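Local coordinates for protein hydroxymethyldihydropterin pyrophosphokinase-dihydropteroate synthase, putative (Plasmodium vivax, PDB 5Z79) that probably catalyses two consecutive steps of folate synthesis, pyrophosphorylation of hydroxymethyldihydropterin and its condensation with 4-aminobenzoate to dihydropteroate, at residues 29-41 with 79-92. Residues are numbered along the deposited sequence; the frame is centred on the assembly and turned at random.
Sequences TILETALYLTEKY and ISWIGDLIPTVENS
The ring of Tyr41 meets the 79-92 loop at its edge, where the carbonyl oxygen of Glu90 lies in the ring plane. Its hydroxyl donates to Glu90 O (OH to O 2.6 Å), 16° from the carbonyl plane. Tyrosine suits this place: its side chain touches Ile180 of helix 174-188, while its hydroxyl supplies a donor to the loop. Within the loop, Ile82 CG1 lies 3.5 Å above one face of the Trp81 ring, offset toward the rim. The ring of Tyr36 meets Ile86 obliquely, Tyr36 CD2 to Ile86 CD1 3.6 Å; CG anti to the backbone N (chi1 171°) carries it there.

Between the tyrosines, Leu37 CD2 packs against Val89 CG1 at 4.3 Å, and the end of Lys40 reaches the loop, its CE 3.5 Å from Glu90 O. Farther toward the start of the helix, Ile79 CD1 lies against Thr29 and Ile82 CG2 against Thr33 OG1, branched residues suiting contacts made by methyls. The Glu90 carboxylate bonds separately to Tyr183 OH and Asn241 N.

Helix 27-42 packs on the antiparallel sheet of the HPPK region, and this loop covers another side of the helix. The chemistry implies a mainly apolar fit, with one tyrosine hydrogen bond tying the loop to the helix near its C-terminal end.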
loop_
_atom_site.group_PDB
_atom_site.type_symbol
_atom_site.label_atom_id
_atom_site.label_comp_id
_atom_site.label_asym_id
_atom_site.label_seq_id
_atom_site.Cartn_x
_atom_site.Cartn_y
_atom_site.Cartn_z
ATOM N N THR A 29 32.691 -11.408 3.233
ATOM C CA THR A 29 34.058 -11.784 2.932
ATOM C C THR A 29 34.631 -12.754 3.955
ATOM O O THR A 29 35.370 -13.664 3.596
ATOM C CB THR A 29 34.984 -10.554 2.970
ATOM O OG1 THR A 29 34.339 -9.415 2.383
ATOM C CG2 THR A 29 36.245 -10.822 2.225
ATOM N N ILE A 30 34.310 -12.549 5.224
ATOM C CA ILE A 30 34.820 -13.394 6.276
ATOM C C ILE A 30 34.197 -14.789 6.177
ATOM O O ILE A 30 34.881 -15.781 6.316
ATOM C CB ILE A 30 34.578 -12.766 7.663
ATOM C CG1 ILE A 30 35.635 -11.707 7.974
ATOM C CG2 ILE A 30 34.614 -13.812 8.758
ATOM C CD1 ILE A 30 35.281 -10.808 9.146
ATOM N N LEU A 31 32.904 -14.887 5.938
ATOM C CA LEU A 31 32.269 -16.213 5.879
ATOM C C LEU A 31 32.646 -16.879 4.578
ATOM O O LEU A 31 32.898 -18.052 4.547
ATOM C CB LEU A 31 30.730 -16.147 6.044
ATOM C CG LEU A 31 30.263 -15.465 7.355
ATOM C CD1 LEU A 31 28.856 -14.930 7.241
ATOM C CD2 LEU A 31 30.360 -16.393 8.552
ATOM N N GLU A 32 32.724 -16.134 3.495
ATOM C CA GLU A 32 32.978 -16.732 2.207
ATOM C C GLU A 32 34.436 -17.075 2.114
ATOM O O GLU A 32 34.783 -18.106 1.489
ATOM C CB GLU A 32 32.517 -15.828 1.067
ATOM C CG GLU A 32 30.983 -15.796 0.954
ATOM C CD GLU A 32 30.452 -15.069 -0.277
ATOM O OE1 GLU A 32 31.210 -14.250 -0.864
ATOM O OE2 GLU A 32 29.272 -15.330 -0.642
ATOM N N THR A 33 35.311 -16.308 2.758
ATOM C CA THR A 33 36.664 -16.849 2.928
ATOM C C THR A 33 36.653 -18.211 3.704
ATOM O O THR A 33 37.347 -19.144 3.330
ATOM C CB THR A 33 37.641 -15.838 3.569
ATOM O OG1 THR A 33 37.991 -14.796 2.624
ATOM C CG2 THR A 33 38.929 -16.559 4.050
ATOM N N ALA A 34 35.854 -18.322 4.769
ATOM C CA ALA A 34 35.828 -19.523 5.616
ATOM C C ALA A 34 35.186 -20.715 4.934
ATOM O O ALA A 34 35.511 -21.837 5.258
ATOM C CB ALA A 34 35.140 -19.235 6.935
ATOM N N LEU A 35 34.274 -20.460 3.999
ATOM C CA LEU A 35 33.625 -21.520 3.211
ATOM C C LEU A 35 34.578 -22.061 2.179
ATOM O O LEU A 35 34.451 -23.200 1.789
ATOM C CB LEU A 35 32.408 -21.002 2.424
ATOM C CG LEU A 35 31.070 -20.680 3.085
ATOM C CD1 LEU A 35 30.070 -20.065 2.129
ATOM C CD2 LEU A 35 30.454 -21.934 3.627
ATOM N N TYR A 36 35.481 -21.216 1.690
ATOM C CA TYR A 36 36.444 -21.590 0.660
ATOM C C TYR A 36 37.451 -22.496 1.247
ATOM O O TYR A 36 37.657 -23.562 0.724
ATOM C CB TYR A 36 37.178 -20.370 0.122
ATOM C CG TYR A 36 38.332 -20.681 -0.799
ATOM C CD1 TYR A 36 38.129 -21.390 -1.981
ATOM C CD2 TYR A 36 39.628 -20.219 -0.513
ATOM C CE1 TYR A 36 39.178 -21.645 -2.838
ATOM C CE2 TYR A 36 40.690 -20.494 -1.360
ATOM C CZ TYR A 36 40.464 -21.207 -2.522
ATOM O OH TYR A 36 41.512 -21.491 -3.399
ATOM N N LEU A 37 38.090 -22.083 2.330
ATOM C CA LEU A 37 39.068 -22.944 2.982
ATOM C C LEU A 37 38.478 -24.263 3.421
ATOM O O LEU A 37 39.099 -25.274 3.309
ATOM C CB LEU A 37 39.638 -22.260 4.193
ATOM C CG LEU A 37 40.294 -20.963 3.775
ATOM C CD1 LEU A 37 40.608 -20.169 5.029
ATOM C CD2 LEU A 37 41.539 -21.193 2.924
ATOM N N THR A 38 37.266 -24.218 3.934
ATOM C CA THR A 38 36.534 -25.371 4.419
ATOM C C THR A 38 36.270 -26.338 3.287
ATOM O O THR A 38 36.473 -27.520 3.489
ATOM C CB THR A 38 35.169 -24.956 5.049
ATOM O OG1 THR A 38 35.369 -24.053 6.134
ATOM C CG2 THR A 38 34.418 -26.134 5.581
ATOM N N GLU A 39 35.795 -25.872 2.124
ATOM C CA GLU A 39 35.556 -26.776 0.970
ATOM C C GLU A 39 36.901 -27.380 0.508
ATOM O O GLU A 39 37.042 -28.584 0.307
ATOM C CB GLU A 39 34.813 -26.070 -0.194
ATOM C CG GLU A 39 34.416 -26.980 -1.377
ATOM C CD GLU A 39 33.300 -26.466 -2.338
ATOM O OE1 GLU A 39 33.588 -25.593 -3.206
ATOM O OE2 GLU A 39 32.136 -26.981 -2.294
ATOM N N LYS A 40 37.898 -26.518 0.402
ATOM C CA LYS A 40 39.199 -26.897 -0.027
ATOM C C LYS A 40 39.804 -28.009 0.832
ATOM O O LYS A 40 40.391 -28.951 0.299
ATOM C CB LYS A 40 40.095 -25.664 -0.048
ATOM C CG LYS A 40 41.570 -25.985 -0.214
ATOM C CD LYS A 40 42.433 -24.738 -0.188
ATOM C CE LYS A 40 43.676 -24.923 -1.020
ATOM N NZ LYS A 40 43.916 -23.720 -1.855
ATOM N N TYR A 41 39.667 -27.931 2.141
ATOM C CA TYR A 41 40.350 -28.886 3.003
ATOM C C TYR A 41 39.465 -30.017 3.500
ATOM O O TYR A 41 39.973 -30.963 4.052
ATOM C CB TYR A 41 40.997 -28.185 4.213
ATOM C CG TYR A 41 42.146 -27.245 3.873
ATOM C CD1 TYR A 41 43.004 -27.514 2.811
ATOM C CD2 TYR A 41 42.398 -26.103 4.627
ATOM C CE1 TYR A 41 44.061 -26.656 2.497
ATOM C CE2 TYR A 41 43.456 -25.242 4.323
ATOM C CZ TYR A 41 44.287 -25.525 3.255
ATOM O OH TYR A 41 45.357 -24.720 2.912
ATOM N N ILE A 79 40.340 -6.094 7.253
ATOM C CA ILE A 79 40.485 -7.351 6.515
ATOM C C ILE A 79 41.302 -7.102 5.237
ATOM O O ILE A 79 41.136 -7.822 4.251
ATOM C CB ILE A 79 39.090 -7.886 6.069
ATOM C CG1 ILE A 79 38.375 -6.872 5.124
ATOM C CG2 ILE A 79 38.219 -8.202 7.273
ATOM C CD1 ILE A 79 37.137 -7.416 4.410
ATOM N N SER A 80 42.167 -6.085 5.247
ATOM C CA SER A 80 42.910 -5.677 4.035
ATOM C C SER A 80 44.063 -6.660 3.693
ATOM O O SER A 80 44.821 -6.443 2.731
ATOM C CB SER A 80 43.478 -4.286 4.243
ATOM O OG SER A 80 44.362 -4.339 5.348
ATOM N N TRP A 81 44.175 -7.720 4.507
ATOM C CA TRP A 81 45.140 -8.804 4.368
ATOM C C TRP A 81 44.502 -10.076 3.797
ATOM O O TRP A 81 45.207 -10.983 3.433
ATOM C CB TRP A 81 45.771 -9.125 5.745
ATOM C CG TRP A 81 44.754 -9.353 6.833
ATOM C CD1 TRP A 81 44.216 -8.405 7.685
ATOM C CD2 TRP A 81 44.117 -10.579 7.159
ATOM N NE1 TRP A 81 43.290 -8.976 8.525
ATOM C CE2 TRP A 81 43.206 -10.312 8.233
ATOM C CE3 TRP A 81 44.222 -11.882 6.665
ATOM C CZ2 TRP A 81 42.401 -11.317 8.824
ATOM C CZ3 TRP A 81 43.419 -12.895 7.250
ATOM C CH2 TRP A 81 42.504 -12.593 8.322
ATOM N N ILE A 82 43.179 -10.157 3.712
ATOM C CA ILE A 82 42.532 -11.443 3.381
ATOM C C ILE A 82 42.771 -11.926 1.953
ATOM O O ILE A 82 42.877 -13.119 1.677
ATOM C CB ILE A 82 41.000 -11.417 3.671
ATOM C CG1 ILE A 82 40.762 -11.835 5.141
ATOM C CG2 ILE A 82 40.217 -12.322 2.681
ATOM C CD1 ILE A 82 39.307 -12.081 5.519
ATOM N N GLY A 83 42.790 -10.987 1.036
ATOM C CA GLY A 83 42.887 -11.339 -0.353
ATOM C C GLY A 83 44.212 -12.022 -0.571
ATOM O O GLY A 83 44.259 -13.082 -1.203
ATOM N N ASP A 84 45.278 -11.421 -0.030
ATOM C CA ASP A 84 46.629 -11.970 -0.232
ATOM C C ASP A 84 46.932 -13.252 0.573
ATOM O O ASP A 84 47.998 -13.841 0.461
ATOM C CB ASP A 84 47.759 -10.890 -0.172
ATOM C CG ASP A 84 47.827 -10.121 1.127
ATOM O OD1 ASP A 84 47.521 -10.671 2.216
ATOM O OD2 ASP A 84 48.276 -8.957 1.034
ATOM N N LEU A 85 45.904 -13.807 1.136
ATOM C CA LEU A 85 46.045 -15.054 1.789
ATOM C C LEU A 85 45.653 -16.182 0.860
ATOM O O LEU A 85 46.209 -17.202 0.888
ATOM C CB LEU A 85 45.150 -15.037 2.998
ATOM C CG LEU A 85 44.973 -16.282 3.800
ATOM C CD1 LEU A 85 45.449 -15.985 5.192
ATOM C CD2 LEU A 85 43.506 -16.596 3.809
ATOM N N ILE A 86 44.723 -15.969 -0.015
ATOM C CA ILE A 86 44.197 -17.020 -0.880
ATOM C C ILE A 86 45.229 -17.797 -1.701
ATOM O O ILE A 86 45.287 -19.053 -1.606
ATOM C CB ILE A 86 43.133 -16.446 -1.849
ATOM C CG1 ILE A 86 41.871 -16.051 -1.069
ATOM C CG2 ILE A 86 42.856 -17.382 -3.046
ATOM C CD1 ILE A 86 41.374 -17.078 -0.062
ATOM N N PRO A 87 46.041 -17.088 -2.526
ATOM C CA PRO A 87 47.002 -17.796 -3.385
ATOM C C PRO A 87 48.197 -18.396 -2.660
ATOM O O PRO A 87 48.888 -19.204 -3.245
ATOM C CB PRO A 87 47.485 -16.708 -4.313
ATOM C CG PRO A 87 47.386 -15.468 -3.484
ATOM C CD PRO A 87 46.151 -15.630 -2.681
ATOM N N THR A 88 48.408 -18.006 -1.405
ATOM C CA THR A 88 49.499 -18.503 -0.546
ATOM C C THR A 88 49.122 -19.741 0.331
ATOM O O THR A 88 49.978 -20.346 1.019
ATOM C CB THR A 88 49.992 -17.367 0.385
ATOM O OG1 THR A 88 49.015 -17.083 1.408
ATOM C CG2 THR A 88 50.272 -16.103 -0.431
ATOM N N VAL A 89 47.851 -20.127 0.320
ATOM C CA VAL A 89 47.459 -21.278 1.123
ATOM C C VAL A 89 47.842 -22.575 0.437
ATOM O O VAL A 89 47.547 -22.805 -0.734
ATOM C CB VAL A 89 45.963 -21.271 1.507
ATOM C CG1 VAL A 89 45.661 -20.058 2.389
ATOM C CG2 VAL A 89 45.044 -21.259 0.283
ATOM N N GLU A 90 48.481 -23.419 1.209
ATOM C CA GLU A 90 48.941 -24.703 0.820
ATOM C C GLU A 90 47.776 -25.552 0.275
ATOM O O GLU A 90 46.697 -25.402 0.738
ATOM C CB GLU A 90 49.448 -25.348 2.118
ATOM C CG GLU A 90 50.428 -24.524 2.974
ATOM C CD GLU A 90 50.149 -24.498 4.483
ATOM O OE1 GLU A 90 49.119 -23.945 4.921
ATOM O OE2 GLU A 90 50.987 -24.965 5.267
ATOM N N ASN A 91 47.998 -26.436 -0.701
ATOM C CA ASN A 91 46.987 -27.356 -1.323
ATOM C C ASN A 91 46.489 -28.534 -0.471
ATOM O O ASN A 91 47.193 -29.028 0.418
ATOM C CB ASN A 91 47.580 -28.017 -2.567
ATOM C CG ASN A 91 47.657 -27.095 -3.739
ATOM O OD1 ASN A 91 46.670 -26.539 -4.153
ATOM N ND2 ASN A 91 48.826 -26.948 -4.296
ATOM N N SER A 92 45.297 -29.021 -0.816
ATOM C CA SER A 92 44.726 -30.224 -0.222
ATOM C C SER A 92 45.379 -31.398 -0.875
ATOM O O SER A 92 45.621 -31.370 -2.047
ATOM C CB SER A 92 43.222 -30.294 -0.513
ATOM O OG SER A 92 42.614 -31.439 0.060
#